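NADH-dependent FAD reductase (Streptomyces globisporus, PDB 4R82) uses NADH to reduce FAD to freely diffusing FADH2, which supplies the halogenase and the monooxygenase of enediyne antibiotic C-1027 biosynthesis. Local coordinates at residues V21-R24 with R25-D29. Numbering follows the deposited sequence.
Sequences VQLR and RVFGD. With NAD (nicotinamide-adenine-dinucleotide), chain C; NAD (nicotinamide-adenine-dinucleotide), chain D.
Leu23 lies over one face of the Phe27 ring one helical turn further on: its CG stands 3.9 Å from the ring centroid, 21° off the normal, in a CH-pi contact. With CG anti to the backbone N (chi1 -170°), the leucine branch points outward from the helix, and the Phe27 ring folds back along the helix, bringing CG, CD1 and CD2 of the leucine all near CZ. Branched and apolar, Leu23 also suits packing on Pro60 of the second subunit. The backbone bond from Phe27 N to Leu23 O, 2.9 Å at 165°, is the straightest of the four i to i+4 bonds between Val21 and Gly28. At its edge the phenylalanine ring meets N3A of the adenine of NAD (chain C), and Arg24, Phe27 and Gly28 line the pocket of this nucleotide.

Arg24, bent at its third torsion, brings its guanidinium to the phosphate. NE gives a hydrogen bond to O3 of NAD (chain C) at 2.9 Å, and NH1 reaches O1A at 3.0 Å and O3 at 3.2 Å. N7A of that adenine lies over one guanidinium face. Arg25 extends alongside Val21, whose CG1 sits over one face of its guanidinium, toward the rim, 3.9 Å from NH2, while NH1 forms a salt bridge with Glu13. Arg25 thus ties the helix to the N-terminal segment, whereas Arg24 probably offsets the negative charge of the NAD phosphate.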
loop_
_atom_site.group_PDB
_atom_site.type_symbol
_atom_site.label_atom_id
_atom_site.label_comp_id
_atom_site.label_asym_id
_atom_site.label_seq_id
_atom_site.Cartn_x
_atom_site.Cartn_y
_atom_site.Cartn_z
ATOM N N VAL A 21 -16.864 -10.980 0.084
ATOM C CA VAL A 21 -17.582 -9.714 -0.040
ATOM C C VAL A 21 -17.194 -8.821 1.145
ATOM O O VAL A 21 -16.799 -7.661 0.975
ATOM C CB VAL A 21 -19.112 -9.929 -0.091
ATOM C CG1 VAL A 21 -19.839 -8.606 -0.003
ATOM C CG2 VAL A 21 -19.485 -10.639 -1.367
ATOM N N GLN A 22 -17.278 -9.382 2.347
ATOM C CA GLN A 22 -16.907 -8.656 3.561
ATOM C C GLN A 22 -15.430 -8.312 3.626
ATOM O O GLN A 22 -15.050 -7.225 4.065
ATOM C CB GLN A 22 -17.286 -9.470 4.803
ATOM C CG GLN A 22 -18.762 -9.498 5.102
ATOM C CD GLN A 22 -19.020 -9.873 6.544
ATOM O OE1 GLN A 22 -18.613 -10.939 6.995
ATOM N NE2 GLN A 22 -19.656 -8.975 7.289
ATOM N N LEU A 23 -14.589 -9.246 3.205
ATOM C CA LEU A 23 -13.152 -9.007 3.213
ATOM C C LEU A 23 -12.807 -7.863 2.273
ATOM O O LEU A 23 -11.949 -7.023 2.579
ATOM C CB LEU A 23 -12.402 -10.274 2.806
ATOM C CG LEU A 23 -10.888 -10.229 3.013
ATOM C CD1 LEU A 23 -10.551 -10.070 4.500
ATOM C CD2 LEU A 23 -10.249 -11.489 2.440
ATOM N N ARG A 24 -13.471 -7.806 1.126
ATOM C CA ARG A 24 -13.160 -6.737 0.186
ATOM C C ARG A 24 -13.636 -5.405 0.747
ATOM O O ARG A 24 -13.028 -4.380 0.478
ATOM C CB ARG A 24 -13.764 -7.010 -1.191
ATOM C CG ARG A 24 -12.927 -7.991 -2.004
ATOM C CD ARG A 24 -13.697 -8.562 -3.193
ATOM N NE ARG A 24 -13.965 -7.558 -4.220
ATOM C CZ ARG A 24 -14.258 -7.850 -5.484
ATOM N NH1 ARG A 24 -14.496 -6.876 -6.353
ATOM N NH2 ARG A 24 -14.315 -9.118 -5.880
ATOM N N ARG A 25 -14.706 -5.427 1.534
ATOM C CA ARG A 25 -15.160 -4.202 2.202
ATOM C C ARG A 25 -14.094 -3.674 3.145
ATOM O O ARG A 25 -13.798 -2.473 3.149
ATOM C CB ARG A 25 -16.442 -4.425 2.995
ATOM C CG ARG A 25 -17.681 -4.578 2.152
ATOM C CD ARG A 25 -18.915 -4.628 3.034
ATOM N NE ARG A 25 -20.102 -4.924 2.250
ATOM C CZ ARG A 25 -21.026 -5.806 2.614
ATOM N NH1 ARG A 25 -20.894 -6.470 3.754
ATOM N NH2 ARG A 25 -22.082 -6.021 1.842
ATOM N N VAL A 26 -13.517 -4.554 3.956
ATOM C CA VAL A 26 -12.506 -4.084 4.911
ATOM C C VAL A 26 -11.179 -3.739 4.229
ATOM O O VAL A 26 -10.496 -2.792 4.644
ATOM C CB VAL A 26 -12.325 -5.036 6.133
ATOM C CG1 VAL A 26 -11.586 -6.292 5.740
ATOM C CG2 VAL A 26 -11.585 -4.314 7.259
ATOM N N PHE A 27 -10.813 -4.471 3.174
ATOM C CA PHE A 27 -9.629 -4.087 2.411
ATOM C C PHE A 27 -9.804 -2.674 1.849
ATOM O O PHE A 27 -8.841 -1.885 1.795
ATOM C CB PHE A 27 -9.355 -5.063 1.262
ATOM C CG PHE A 27 -8.737 -6.372 1.693
ATOM C CD1 PHE A 27 -8.352 -6.584 3.008
ATOM C CD2 PHE A 27 -8.517 -7.380 0.759
ATOM C CE1 PHE A 27 -7.776 -7.793 3.392
ATOM C CE2 PHE A 27 -7.922 -8.585 1.131
ATOM C CZ PHE A 27 -7.553 -8.785 2.449
ATOM N N GLY A 28 -11.036 -2.349 1.463
ATOM C CA GLY A 28 -11.338 -1.056 0.874
ATOM C C GLY A 28 -11.280 0.085 1.870
ATOM O O GLY A 28 -11.272 1.265 1.472
ATOM N N ASP A 29 -11.248 -0.246 3.161
ATOM C CA ASP A 29 -11.187 0.783 4.197
ATOM C C ASP A 29 -9.821 1.479 4.268
ATOM O O ASP A 29 -9.729 2.594 4.771
ATOM C CB ASP A 29 -11.563 0.226 5.573
ATOM C CG ASP A 29 -13.033 -0.059 5.703
ATOM O OD1 ASP A 29 -13.854 0.661 5.090
ATOM O OD2 ASP A 29 -13.369 -0.996 6.448
HETATM P PA NAD C . -13.687 -3.629 -4.749
HETATM O O1A NAD C . -13.128 -4.186 -6.057
HETATM O O2A NAD C . -14.590 -2.451 -5.057
HETATM O O5B NAD C . -12.481 -3.083 -3.905
HETATM C C5B NAD C . -12.397 -3.148 -2.528
HETATM C C4B NAD C . -11.120 -3.632 -1.989
HETATM O O4B NAD C . -11.015 -5.000 -2.271
HETATM C C3B NAD C . -9.978 -2.967 -2.634
HETATM O O3B NAD C . -8.975 -2.785 -1.679
HETATM C C2B NAD C . -9.513 -3.931 -3.625
HETATM O O2B NAD C . -8.185 -3.741 -3.959
HETATM C C1B NAD C . -9.732 -5.197 -2.942
HETATM N N9A NAD C . -9.843 -6.361 -3.833
HETATM C C8A NAD C . -10.769 -6.569 -4.788
HETATM N N7A NAD C . -10.556 -7.749 -5.396
HETATM C C5A NAD C . -9.468 -8.306 -4.820
HETATM C C6A NAD C . -8.770 -9.499 -5.016
HETATM N N6A NAD C . -9.175 -10.401 -5.983
HETATM N N1A NAD C . -7.705 -9.763 -4.246
HETATM C C2A NAD C . -7.282 -8.905 -3.307
HETATM N N3A NAD C . -7.933 -7.755 -3.085
HETATM C C4A NAD C . -9.015 -7.431 -3.824
HETATM O O3 NAD C . -14.523 -4.735 -4.003
HETATM P PA NAD D . -14.445 -3.079 -10.137
HETATM O O1A NAD D . -15.386 -3.188 -8.939
HETATM O O2A NAD D . -15.097 -3.672 -11.370
HETATM O O5B NAD D . -13.105 -3.852 -9.862
HETATM C C5B NAD D . -12.576 -4.566 -10.914
HETATM C C4B NAD D . -11.805 -5.753 -10.585
HETATM O O4B NAD D . -10.664 -5.337 -9.926
HETATM C C3B NAD D . -12.535 -6.634 -9.653
HETATM O O3B NAD D . -12.677 -7.847 -10.314
HETATM C C2B NAD D . -11.650 -6.813 -8.498
HETATM O O2B NAD D . -11.658 -8.122 -8.032
HETATM C C1B NAD D . -10.341 -6.443 -9.054
HETATM N N9A NAD D . -9.318 -6.034 -8.078
HETATM C C8A NAD D . -9.235 -4.880 -7.378
HETATM N N7A NAD D . -8.161 -4.919 -6.573
HETATM C C5A NAD D . -7.545 -6.114 -6.782
HETATM C C6A NAD D . -6.409 -6.731 -6.271
HETATM N N6A NAD D . -5.641 -6.085 -5.320
HETATM N N1A NAD D . -6.075 -7.961 -6.710
HETATM C C2A NAD D . -6.796 -8.617 -7.627
HETATM N N3A NAD D . -7.905 -8.045 -8.129
HETATM C C4A NAD D . -8.277 -6.810 -7.737
HETATM O O3 NAD D . -14.098 -1.557 -10.407
#